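Local coordinates for DUF4440 domain-containing protein (Prochlorococcus marinus, PDB 3HZP) that is of unknown function but adopts an NTF2-like fold, a curved sheet packed against helices, and pairs with a second copy of itself, at residues S75-G85 and D97-K107. Numbering follows the deposited sequence.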
ATOM      1  N   SER A  75     -10.304 -10.299  14.440  0.50 25.65           N
ATOM      2  CA  SER A  75      -9.546 -11.287  15.108  0.50 22.56           C
ATOM      3  C   SER A  75      -8.567 -11.993  14.157  0.50 20.08           C
ATOM      4  O   SER A  75      -7.545 -12.514  14.588  0.50 22.48           O
ATOM      5  CB  SER A  75     -10.558 -12.273  15.697  0.50 24.71           C
ATOM      6  OG  SER A  75     -11.648 -11.535  16.252  0.50 25.06           O
ATOM      7  N   ASN A  76      -8.899 -11.964  12.874  1.00 20.62           N
ATOM      8  CA  ASN A  76      -8.238 -12.797  11.860  1.00 18.04           C
ATOM      9  C   ASN A  76      -7.581 -12.056  10.721  1.00 15.97           C
ATOM     10  O   ASN A  76      -7.295 -12.635   9.673  1.00 14.49           O
ATOM     11  CB  ASN A  76      -9.255 -13.790  11.271  1.00 18.94           C
ATOM     12  CG  ASN A  76      -9.802 -14.732  12.299  1.00 23.81           C
ATOM     13  OD1 ASN A  76      -9.074 -15.250  13.127  1.00 24.10           O
ATOM     14  ND2 ASN A  76     -11.102 -14.975  12.240  1.00 34.71           N
ATOM     15  N   ALA A  77      -7.360 -10.748  10.901  1.00 14.15           N
ATOM     16  CA  ALA A  77      -6.621  -9.969   9.932  1.00 13.66           C
ATOM     17  C   ALA A  77      -5.832  -8.878  10.651  1.00 12.89           C
ATOM     18  O   ALA A  77      -6.083  -8.601  11.803  1.00 12.79           O
ATOM     19  CB  ALA A  77      -7.554  -9.373   8.849  1.00 16.40           C
ATOM     20  N   ALA A  78      -4.912  -8.274   9.932  1.00 12.83           N
ATOM     21  CA  ALA A  78      -4.089  -7.213  10.497  1.00 11.90           C
ATOM     22  C   ALA A  78      -3.460  -6.385   9.428  1.00 12.53           C
ATOM     23  O   ALA A  78      -3.252  -6.833   8.291  1.00 13.70           O
ATOM     24  CB  ALA A  78      -2.992  -7.790  11.396  1.00 13.37           C
ATOM     25  N   ILE A  79      -3.091  -5.166   9.809  1.00 13.15           N
ATOM     26  CA  ILE A  79      -2.295  -4.284   8.994  1.00 13.14           C
ATOM     27  C   ILE A  79      -0.976  -4.006   9.728  1.00 12.47           C
ATOM     28  O   ILE A  79      -0.993  -3.726  10.917  1.00 12.83           O
ATOM     29  CB  ILE A  79      -3.032  -2.957   8.637  1.00 14.25           C
ATOM     30  CG1 ILE A  79      -2.076  -2.028   7.888  1.00 14.24           C
ATOM     31  CG2 ILE A  79      -3.648  -2.241   9.868  1.00 13.75           C
ATOM     32  CD1 ILE A  79      -2.833  -0.853   7.175  1.00 17.89           C
ATOM     33  N   CYS A  80       0.125  -4.012   8.975  1.00 12.59           N
ATOM     34  CA  CYS A  80       1.405  -3.574   9.490  1.00 13.11           C
ATOM     35  C   CYS A  80       2.086  -2.719   8.442  1.00 12.54           C
ATOM     36  O   CYS A  80       2.323  -3.179   7.302  1.00 13.49           O
ATOM     37  CB  CYS A  80       2.276  -4.761   9.924  1.00 13.87           C
ATOM     38  SG  CYS A  80       3.814  -4.243  10.722  1.00 15.39           S
ATOM     39  N   VAL A  81       2.415  -1.501   8.820  1.00 12.99           N
ATOM     40  CA  VAL A  81       3.135  -0.569   7.976  1.00 13.09           C
ATOM     41  C   VAL A  81       4.512  -0.376   8.537  1.00 13.27           C
ATOM     42  O   VAL A  81       4.644  -0.121   9.737  1.00 13.45           O
ATOM     43  CB  VAL A  81       2.393   0.794   7.890  1.00 13.12           C
ATOM     44  CG1 VAL A  81       3.211   1.817   7.053  1.00 14.76           C
ATOM     45  CG2 VAL A  81       0.954   0.609   7.329  1.00 13.42           C
ATOM     46  N   PHE A  82       5.542  -0.487   7.705  1.00 12.72           N
ATOM     47  CA  PHE A  82       6.903  -0.405   8.179  1.00 13.15           C
ATOM     48  C   PHE A  82       7.835   0.131   7.145  1.00 14.34           C
ATOM     49  O   PHE A  82       7.513   0.198   5.953  1.00 14.73           O
ATOM     50  CB  PHE A  82       7.356  -1.820   8.653  1.00 14.00           C
ATOM     51  CG  PHE A  82       7.312  -2.872   7.581  1.00 13.20           C
ATOM     52  CD1 PHE A  82       6.136  -3.531   7.296  1.00 12.90           C
ATOM     53  CD2 PHE A  82       8.447  -3.206   6.852  1.00 15.15           C
ATOM     54  CE1 PHE A  82       6.077  -4.492   6.311  1.00 15.10           C
ATOM     55  CE2 PHE A  82       8.371  -4.160   5.845  1.00 14.99           C
ATOM     56  CZ  PHE A  82       7.222  -4.803   5.596  1.00 15.05           C
ATOM     57  N   THR A  83       9.012   0.560   7.595  1.00 13.86           N
ATOM     58  CA  THR A  83      10.120   0.899   6.719  1.00 14.33           C
ATOM     59  C   THR A  83      11.043  -0.291   6.687  1.00 15.30           C
ATOM     60  O   THR A  83      11.401  -0.842   7.737  1.00 15.56           O
ATOM     61  CB  THR A  83      10.882   2.097   7.246  1.00 14.82           C
ATOM     62  OG1 THR A  83      10.033   3.240   7.232  1.00 15.06           O
ATOM     63  CG2 THR A  83      12.108   2.385   6.344  1.00 17.02           C
ATOM     64  N   LEU A  84      11.366  -0.731   5.484  1.00 15.55           N
ATOM     65  CA  LEU A  84      12.238  -1.883   5.247  1.00 16.55           C
ATOM     66  C   LEU A  84      13.585  -1.331   4.806  1.00 18.87           C
ATOM     67  O   LEU A  84      13.676  -0.643   3.788  1.00 21.02           O
ATOM     68  CB  LEU A  84      11.664  -2.758   4.155  1.00 16.69           C
ATOM     69  CG  LEU A  84      12.494  -3.985   3.785  1.00 21.98           C
ATOM     70  CD1 LEU A  84      12.401  -4.968   4.876  1.00 22.56           C
ATOM     71  CD2 LEU A  84      12.000  -4.597   2.431  1.00 22.08           C
ATOM     72  N   GLY A  85      14.642  -1.569   5.557  1.00 15.22           N
ATOM     73  CA  GLY A  85      15.970  -1.079   5.180  1.00 16.20           C
ATOM     74  C   GLY A  85      16.797  -2.215   4.620  1.00 17.04           C
ATOM     75  O   GLY A  85      17.002  -3.204   5.320  1.00 19.90           O
ATOM     76  N   ASP A  97      18.266   0.728   0.085  1.00 15.40           N
ATOM     77  CA  ASP A  97      16.865   0.788  -0.272  1.00 15.16           C
ATOM     78  C   ASP A  97      16.086   1.002   1.019  1.00 15.38           C
ATOM     79  O   ASP A  97      16.262   0.262   2.006  1.00 16.57           O
ATOM     80  CB  ASP A  97      16.478  -0.547  -0.925  1.00 15.68           C
ATOM     81  CG  ASP A  97      15.088  -0.561  -1.480  1.00 16.66           C
ATOM     82  OD1 ASP A  97      14.713   0.322  -2.271  1.00 16.15           O
ATOM     83  OD2 ASP A  97      14.380  -1.534  -1.155  1.00 18.20           O
ATOM     84  N   LEU A  98      15.193   1.980   1.013  1.00 14.33           N
ATOM     85  CA  LEU A  98      14.461   2.368   2.205  1.00 14.96           C
ATOM     86  C   LEU A  98      13.018   2.736   1.879  1.00 14.41           C
ATOM     87  O   LEU A  98      12.662   3.927   1.952  1.00 15.94           O
ATOM     88  CB  LEU A  98      15.183   3.548   2.876  1.00 17.07           C
ATOM     89  CG  LEU A  98      14.800   3.796   4.309  1.00 17.07           C
ATOM     90  CD1 LEU A  98      15.338   2.684   5.237  1.00 18.27           C
ATOM     91  CD2 LEU A  98      15.368   5.170   4.723  1.00 18.15           C
ATOM     92  N   PRO A  99      12.204   1.763   1.439  1.00 13.92           N
ATOM     93  CA  PRO A  99      10.789   2.052   1.148  1.00 13.51           C
ATOM     94  C   PRO A  99       9.912   2.048   2.411  1.00 13.77           C
ATOM     95  O   PRO A  99      10.216   1.415   3.440  1.00 15.00           O
ATOM     96  CB  PRO A  99      10.363   0.897   0.271  1.00 13.29           C
ATOM     97  CG  PRO A  99      11.229  -0.247   0.759  1.00 14.29           C
ATOM     98  CD  PRO A  99      12.531   0.384   1.063  1.00 13.83           C
ATOM     99  N   THR A 100       8.756   2.673   2.264  1.00 13.02           N
ATOM    100  CA  THR A 100       7.582   2.421   3.094  1.00 12.02           C
ATOM    101  C   THR A 100       6.773   1.274   2.506  1.00 12.74           C
ATOM    102  O   THR A 100       6.512   1.249   1.285  1.00 12.74           O
ATOM    103  CB  THR A 100       6.670   3.659   3.144  1.00 13.23           C
ATOM    104  OG1 THR A 100       7.408   4.740   3.730  1.00 13.73           O
ATOM    105  CG2 THR A 100       5.385   3.406   3.984  1.00 14.22           C
ATOM    106  N   VAL A 101       6.414   0.328   3.371  1.00 12.69           N
ATOM    107  CA  VAL A 101       5.663  -0.850   2.979  1.00 13.19           C
ATOM    108  C   VAL A 101       4.388  -1.004   3.769  1.00 12.91           C
ATOM    109  O   VAL A 101       4.409  -0.917   5.001  1.00 13.20           O
ATOM    110  CB  VAL A 101       6.524  -2.129   3.201  1.00 13.31           C
ATOM    111  CG1 VAL A 101       5.795  -3.346   2.728  1.00 15.05           C
ATOM    112  CG2 VAL A 101       7.902  -1.965   2.538  1.00 14.30           C
ATOM    113  N   THR A 102       3.267  -1.170   3.071  1.00 13.52           N
ATOM    114  CA  THR A 102       1.968  -1.492   3.679  1.00 12.31           C
ATOM    115  C   THR A 102       1.745  -2.974   3.465  1.00 13.64           C
ATOM    116  O   THR A 102       1.753  -3.453   2.319  1.00 14.65           O
ATOM    117  CB  THR A 102       0.840  -0.702   3.047  1.00 12.76           C
ATOM    118  OG1 THR A 102       1.029   0.685   3.287  1.00 13.64           O
ATOM    119  CG2 THR A 102      -0.525  -1.162   3.595  1.00 15.22           C
ATOM    120  N   SER A 103       1.602  -3.728   4.554  1.00 13.32           N
ATOM    121  CA  SER A 103       1.350  -5.176   4.476  1.00 13.86           C
ATOM    122  C   SER A 103       0.055  -5.496   5.184  1.00 13.70           C
ATOM    123  O   SER A 103      -0.297  -4.849   6.189  1.00 14.28           O
ATOM    124  CB  SER A 103       2.520  -5.962   5.045  1.00 15.67           C
ATOM    125  OG  SER A 103       2.687  -5.781   6.476  1.00 16.60           O
ATOM    126  N   ILE A 104      -0.657  -6.493   4.681  1.00 14.20           N
ATOM    127  CA  ILE A 104      -1.889  -6.975   5.264  1.00 13.37           C
ATOM    128  C   ILE A 104      -1.723  -8.481   5.485  1.00 13.70           C
ATOM    129  O   ILE A 104      -1.114  -9.164   4.650  1.00 14.78           O
ATOM    130  CB  ILE A 104      -3.089  -6.722   4.363  1.00 14.24           C
ATOM    131  CG1 ILE A 104      -3.176  -5.246   3.980  1.00 19.68           C
ATOM    132  CG2 ILE A 104      -4.351  -7.290   4.959  1.00 17.17           C
ATOM    133  CD1 ILE A 104      -3.397  -4.373   5.136  1.00 21.45           C
ATOM    134  N   PHE A 105      -2.208  -8.968   6.623  1.00 12.88           N
ATOM    135  CA  PHE A 105      -2.122 -10.356   7.047  1.00 12.32           C
ATOM    136  C   PHE A 105      -3.527 -10.898   7.300  1.00 13.72           C
ATOM    137  O   PHE A 105      -4.421 -10.151   7.721  1.00 13.54           O
ATOM    138  CB  PHE A 105      -1.309 -10.433   8.338  1.00 12.80           C
ATOM    139  CG  PHE A 105       0.157 -10.205   8.121  1.00 14.73           C
ATOM    140  CD1 PHE A 105       0.694  -8.959   7.979  1.00 19.65           C
ATOM    141  CD2 PHE A 105       0.980 -11.314   8.067  1.00 19.42           C
ATOM    142  CE1 PHE A 105       2.120  -8.869   7.699  1.00 18.71           C
ATOM    143  CE2 PHE A 105       2.291 -11.216   7.845  1.00 25.51           C
ATOM    144  CZ  PHE A 105       2.845 -10.019   7.653  1.00 17.01           C
ATOM    145  N   LYS A 106      -3.700 -12.200   7.051  1.00 12.86           N
ATOM    146  CA  LYS A 106      -4.919 -12.903   7.373  1.00 13.44           C
ATOM    147  C   LYS A 106      -4.593 -14.211   8.004  1.00 12.99           C
ATOM    148  O   LYS A 106      -3.582 -14.842   7.676  1.00 13.27           O
ATOM    149  CB  LYS A 106      -5.747 -13.140   6.092  1.00 16.34           C
ATOM    150  CG  LYS A 106      -6.351 -11.854   5.507  1.00 15.32           C
ATOM    151  CD  LYS A 106      -7.473 -12.146   4.514  1.00 19.85           C
ATOM    152  CE  LYS A 106      -6.898 -12.906   3.336  1.00 22.89           C
ATOM    153  NZ  LYS A 106      -7.944 -13.101   2.209  1.00 25.52           N
ATOM    154  N   LYS A 107      -5.452 -14.666   8.912  1.00 12.61           N
ATOM    155  CA  LYS A 107      -5.314 -15.993   9.481  1.00 14.68           C
ATOM    156  C   LYS A 107      -6.058 -16.999   8.604  1.00 15.68           C
ATOM    157  O   LYS A 107      -7.252 -16.788   8.236  1.00 17.69           O
ATOM    158  CB  LYS A 107      -5.906 -16.007  10.885  1.00 18.59           C
ATOM    159  CG  LYS A 107      -4.933 -15.939  11.945  1.00 24.30           C
ATOM    160  CD  LYS A 107      -5.542 -16.275  13.318  1.00 32.71           C
ATOM    161  CE  LYS A 107      -4.752 -15.603  14.413  1.00 36.14           C
ATOM    162  NZ  LYS A 107      -5.091 -16.110  15.775  1.00 35.75           N
TER
HETATM  163  O   HOH W   1       9.692   4.943   5.218  1.00 15.83           O
HETATM  164  O   HOH W   2      14.244  -2.442   1.377  1.00 18.18           O
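F82 and V101 make a close apolar contact between strands 77-85 and 100-107. V101 CB lies over one face of the F82 ring, 3.9 Å from its centroid, in a CH-pi contact, and V101 CG1 reaches F82 CZ at 3.5 Å. With CG set between its backbone N and carbonyl carbon (chi1 60°), the ring leans toward the neighbouring strand until its CE1 edge meets S103 OG, which lies in the ring plane. S103 OG donates to C80 O at 2.8 Å; S103 N grips the same oxygen, so two donors hold this buried carbonyl. Replacing F82 by alanine is likely to open a gap over V101 and take the ring edge away from the S103 hydroxyl. The strands form an antiparallel hairpin in the curved sheet of the NTF2-like fold; helix 4-15 covers A78, C80 and F105, while the second subunit packs on A77, V81, T100 and I104 from the opposite face. I104 CD1 touches I79 CB at 3.8 Å on that dimer side. Packing slackens at the hairpin's open end, where exposed N76 meets K107 chiefly through the backbone, K107 N to N76 O at 2.8 Å, and K107 CD passes N76 OD1 at 3.7 Å.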